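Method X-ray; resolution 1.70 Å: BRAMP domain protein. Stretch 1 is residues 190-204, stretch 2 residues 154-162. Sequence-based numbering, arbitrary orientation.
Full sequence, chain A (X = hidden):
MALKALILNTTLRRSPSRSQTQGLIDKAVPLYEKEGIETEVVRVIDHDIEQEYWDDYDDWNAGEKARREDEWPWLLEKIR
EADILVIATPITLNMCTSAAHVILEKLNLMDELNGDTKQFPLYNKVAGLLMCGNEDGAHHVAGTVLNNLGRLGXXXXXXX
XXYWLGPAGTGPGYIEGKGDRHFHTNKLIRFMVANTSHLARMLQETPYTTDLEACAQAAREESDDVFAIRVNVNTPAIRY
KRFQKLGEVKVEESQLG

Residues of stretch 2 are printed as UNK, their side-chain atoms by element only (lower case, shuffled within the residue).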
# COMPACT_ATOMS: atom_id res chain seq x y z
N ARG A 190 3.00 -14.69 20.16
CA ARG A 190 4.14 -15.28 20.86
C ARG A 190 5.45 -15.09 20.09
O ARG A 190 6.48 -14.77 20.70
CB ARG A 190 3.88 -16.76 21.13
CG ARG A 190 2.80 -16.99 22.21
CD ARG A 190 2.48 -18.49 22.42
NE ARG A 190 1.57 -18.69 23.54
CZ ARG A 190 1.94 -18.77 24.82
NH1 ARG A 190 3.23 -18.69 25.15
NH2 ARG A 190 1.03 -18.95 25.77
N PHE A 191 5.43 -15.28 18.77
CA PHE A 191 6.59 -14.98 17.93
C PHE A 191 7.05 -13.55 18.17
O PHE A 191 8.23 -13.27 18.40
CB PHE A 191 6.26 -15.14 16.43
CG PHE A 191 5.99 -16.55 15.95
CD1 PHE A 191 6.07 -17.65 16.80
CD2 PHE A 191 5.68 -16.76 14.62
CE1 PHE A 191 5.83 -18.92 16.32
CE2 PHE A 191 5.43 -18.03 14.12
CZ PHE A 191 5.51 -19.12 14.97
N MET A 192 6.10 -12.61 18.09
CA MET A 192 6.44 -11.20 18.15
C MET A 192 7.08 -10.85 19.49
O MET A 192 8.08 -10.13 19.53
CB MET A 192 5.19 -10.36 17.91
CG MET A 192 5.44 -8.88 17.81
SD MET A 192 5.46 -8.04 19.40
CE MET A 192 3.92 -8.58 20.15
N VAL A 193 6.50 -11.34 20.59
CA VAL A 193 7.05 -11.02 21.91
C VAL A 193 8.45 -11.62 22.07
O VAL A 193 9.38 -10.95 22.55
CB VAL A 193 6.11 -11.52 23.01
CG1 VAL A 193 6.79 -11.39 24.40
CG2 VAL A 193 4.83 -10.71 22.97
N ALA A 194 8.61 -12.88 21.68
CA ALA A 194 9.92 -13.52 21.82
C ALA A 194 10.98 -12.78 21.02
O ALA A 194 12.09 -12.54 21.51
CB ALA A 194 9.84 -14.98 21.39
N ASN A 195 10.65 -12.39 19.79
CA ASN A 195 11.66 -11.80 18.91
C ASN A 195 11.94 -10.34 19.23
O ASN A 195 13.11 -9.92 19.23
CB ASN A 195 11.23 -11.95 17.44
CG ASN A 195 11.30 -13.38 16.93
OD1 ASN A 195 11.88 -14.26 17.57
ND2 ASN A 195 10.72 -13.61 15.76
N THR A 196 10.90 -9.52 19.51
CA THR A 196 11.18 -8.15 19.93
C THR A 196 11.97 -8.11 21.22
O THR A 196 12.84 -7.25 21.40
CB THR A 196 9.90 -7.33 20.11
OG1 THR A 196 9.02 -8.00 21.04
CG2 THR A 196 9.20 -7.19 18.77
N SER A 197 11.67 -9.02 22.15
CA SER A 197 12.40 -9.05 23.42
C SER A 197 13.88 -9.37 23.21
O SER A 197 14.75 -8.72 23.80
CB SER A 197 11.77 -10.07 24.37
OG SER A 197 10.44 -9.69 24.68
N HIS A 198 14.16 -10.38 22.38
CA HIS A 198 15.55 -10.74 22.10
C HIS A 198 16.30 -9.57 21.46
O HIS A 198 17.40 -9.20 21.89
CB HIS A 198 15.62 -11.96 21.19
CG HIS A 198 17.02 -12.35 20.83
ND1 HIS A 198 17.84 -13.04 21.70
CD2 HIS A 198 17.75 -12.11 19.72
CE1 HIS A 198 19.02 -13.23 21.12
NE2 HIS A 198 19.00 -12.66 19.93
N LEU A 199 15.72 -8.98 20.42
CA LEU A 199 16.42 -7.90 19.74
C LEU A 199 16.62 -6.69 20.65
O LEU A 199 17.63 -5.99 20.54
CB LEU A 199 15.67 -7.52 18.47
CG LEU A 199 16.27 -6.47 17.54
CD1 LEU A 199 17.66 -6.90 17.07
CD2 LEU A 199 15.38 -6.26 16.34
N ALA A 200 15.67 -6.44 21.56
CA ALA A 200 15.85 -5.33 22.48
C ALA A 200 17.03 -5.58 23.41
O ALA A 200 17.84 -4.67 23.65
CB ALA A 200 14.58 -5.09 23.31
N ARG A 201 17.15 -6.80 23.94
CA ARG A 201 18.29 -7.13 24.79
C ARG A 201 19.60 -7.01 24.01
O ARG A 201 20.60 -6.50 24.52
CB ARG A 201 18.15 -8.53 25.38
CG ARG A 201 17.07 -8.66 26.45
CD ARG A 201 17.08 -10.03 27.13
NE ARG A 201 16.58 -11.08 26.24
CZ ARG A 201 15.33 -11.55 26.25
NH1 ARG A 201 14.45 -11.08 27.12
NH2 ARG A 201 14.98 -12.51 25.40
N MET A 202 19.60 -7.47 22.75
CA MET A 202 20.77 -7.32 21.89
C MET A 202 21.17 -5.85 21.75
O MET A 202 22.34 -5.50 21.94
CB MET A 202 20.49 -7.89 20.50
CG MET A 202 20.35 -9.40 20.41
SD MET A 202 19.91 -9.81 18.70
CE MET A 202 21.42 -9.38 17.84
N LEU A 203 20.22 -4.99 21.38
CA LEU A 203 20.57 -3.60 21.12
C LEU A 203 20.94 -2.85 22.39
O LEU A 203 21.65 -1.84 22.31
CB LEU A 203 19.41 -2.91 20.39
CG LEU A 203 19.24 -3.31 18.93
CD1 LEU A 203 17.96 -2.72 18.39
CD2 LEU A 203 20.43 -2.83 18.11
N GLN A 204 20.46 -3.31 23.54
CA GLN A 204 20.91 -2.74 24.81
C GLN A 204 22.39 -3.01 25.04
O GLN A 204 23.11 -2.16 25.56
CB GLN A 204 20.07 -3.29 25.96
CG GLN A 204 20.59 -2.88 27.33
CD GLN A 204 19.75 -3.45 28.45
OE1 GLN A 204 19.60 -4.67 28.58
NE2 GLN A 204 19.18 -2.57 29.27
N UNK A 154 13.90 2.70 14.61
CA UNK A 154 13.50 1.40 15.13
C UNK A 154 14.03 0.26 14.27
O UNK A 154 14.05 0.34 13.04
c UNK A 154 10.95 3.43 16.12
o UNK A 154 9.87 4.39 19.47
c UNK A 154 11.97 1.30 15.22
c UNK A 154 11.40 2.13 16.34
c UNK A 154 10.79 2.35 18.67
c UNK A 154 10.37 3.64 18.43
c UNK A 154 11.30 1.60 17.63
c UNK A 154 10.44 4.19 17.16
N UNK A 155 14.44 -0.81 14.94
CA UNK A 155 14.76 -2.07 14.29
C UNK A 155 13.57 -3.01 14.42
O UNK A 155 12.87 -3.01 15.43
o UNK A 155 17.12 -1.88 14.77
c UNK A 155 15.99 -2.73 14.91
N UNK A 156 13.36 -3.82 13.39
CA UNK A 156 12.21 -4.71 13.33
C UNK A 156 12.73 -6.14 13.25
O UNK A 156 13.42 -6.49 12.29
c UNK A 156 10.97 -2.89 12.14
c UNK A 156 11.30 -4.38 12.13
c UNK A 156 10.02 -5.21 12.17
N UNK A 157 12.42 -6.99 14.22
CA UNK A 157 12.82 -8.39 14.14
C UNK A 157 11.93 -9.13 13.16
O UNK A 157 10.95 -8.55 12.66
c UNK A 157 12.59 -8.89 15.58
c UNK A 157 11.46 -8.04 16.08
c UNK A 157 11.53 -6.71 15.36
N UNK A 158 12.24 -10.38 12.83
CA UNK A 158 11.31 -11.17 12.02
C UNK A 158 10.03 -11.44 12.79
O UNK A 158 10.02 -11.47 14.03
c UNK A 158 13.44 -11.16 13.18
c UNK A 158 13.00 -12.57 12.92
c UNK A 158 12.06 -12.47 11.76
N UNK A 159 8.95 -11.63 12.03
CA UNK A 159 7.65 -11.97 12.58
C UNK A 159 7.25 -10.99 13.68
O UNK A 159 6.79 -11.36 14.77
c UNK A 159 8.03 -14.39 11.94
n UNK A 159 7.19 -14.48 10.92
o UNK A 159 9.09 -15.02 11.98
c UNK A 159 7.66 -13.42 13.06
N UNK A 160 7.44 -9.71 13.40
CA UNK A 160 7.21 -8.65 14.37
C UNK A 160 5.77 -8.14 14.40
O UNK A 160 5.48 -7.28 15.23
c UNK A 160 8.14 -7.48 14.10
N UNK A 161 4.89 -8.62 13.51
CA UNK A 161 3.52 -8.12 13.42
C UNK A 161 2.54 -9.27 13.64
O UNK A 161 2.52 -10.22 12.85
c UNK A 161 3.27 -7.47 12.06
N UNK A 162 1.73 -9.18 14.70
CA UNK A 162 0.70 -10.16 15.01
C UNK A 162 -0.68 -9.51 14.87
O UNK A 162 -0.85 -8.33 15.16
c UNK A 162 0.86 -10.71 16.42

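Position 154 carries one carbon and then a ring of six carbons bearing one oxygen. None of it comes near the helix of residues 190-204; the atoms name it Tyr 154.

Position 155 has one carbon and one oxygen, and its CA-to-CB bond points toward the helix. Its CB lies 3.9 Å from Leu 199 CD2, and its oxygen is 3.8 Å from Leu 203 CD1. A two-atom side chain ending in oxygen is Ser 155; its hydroxyl finds its hydrogen bond elsewhere in the structure and meets the helix through packing alone.

Position 156 shows three carbons, one carrying the other two, and its CA-to-CB bond points away from the helix. Branching at CB with carbon alone gives Val 156.

At position 157 three carbons close a ring onto the backbone N. Its CA-to-CB bond points toward the helix, and the ring packs against three of the helix's side chains: its CB sits 3.8 Å from Asn 195 CB and 3.9 Å from Leu 199 CD2, while a ring carbon is 3.6 Å from Thr 196 CG2. The closed ring makes it Pro 157.

Position 158 repeats the three-carbon ring on N. Its CA-to-CB bond points sideways, but its backbone O accepts a hydrogen bond from Asn 195 ND2 at 2.8 Å, with an N-H...O angle of 158°. The ring again names it: Pro 158.

Position 159 has two carbons, the second bearing one oxygen and one nitrogen. Its CB is 4.0 Å from Phe 191 CB, and its backbone O makes a CA-H...O contact with Met 192 CA at 3.4 Å. The carboxamide fits Asn 159, whose phi/psi of 52/46 is left-handed, a conformation asparagine tolerates well.

Position 160 has a single side-chain carbon. It points its CB away, and its backbone lies close to the helix: its O is 3.0 Å from Met 192 CG, and its CA is 4.6 Å from Met 192 CA. This is Ala 160. Position 161, again one carbon, also points its CB away: Ala 161. Position 162, one carbon too, turns its CB toward the helix without touching it: Ala 162.

The rule here is a helix face read by a loop. Phe 191, Met 192, Asn 195, Thr 196, Leu 199 and Leu 203 lie on one helix face, with spacings such as Met 192 to Asn 195 to Leu 199 to Leu 203; the chain runs along it from Ser 155 near Leu 203 to Ala 160 beside Met 192. Pro 157 supplies apolar packing, and Asn 195 ND2 donates to the backbone O of Pro 158. Apart from that one hydrogen bond across the stretches, the contact is packing and a CA-H...O contact.

Stretch 2 154-162: YSVPPNAAA
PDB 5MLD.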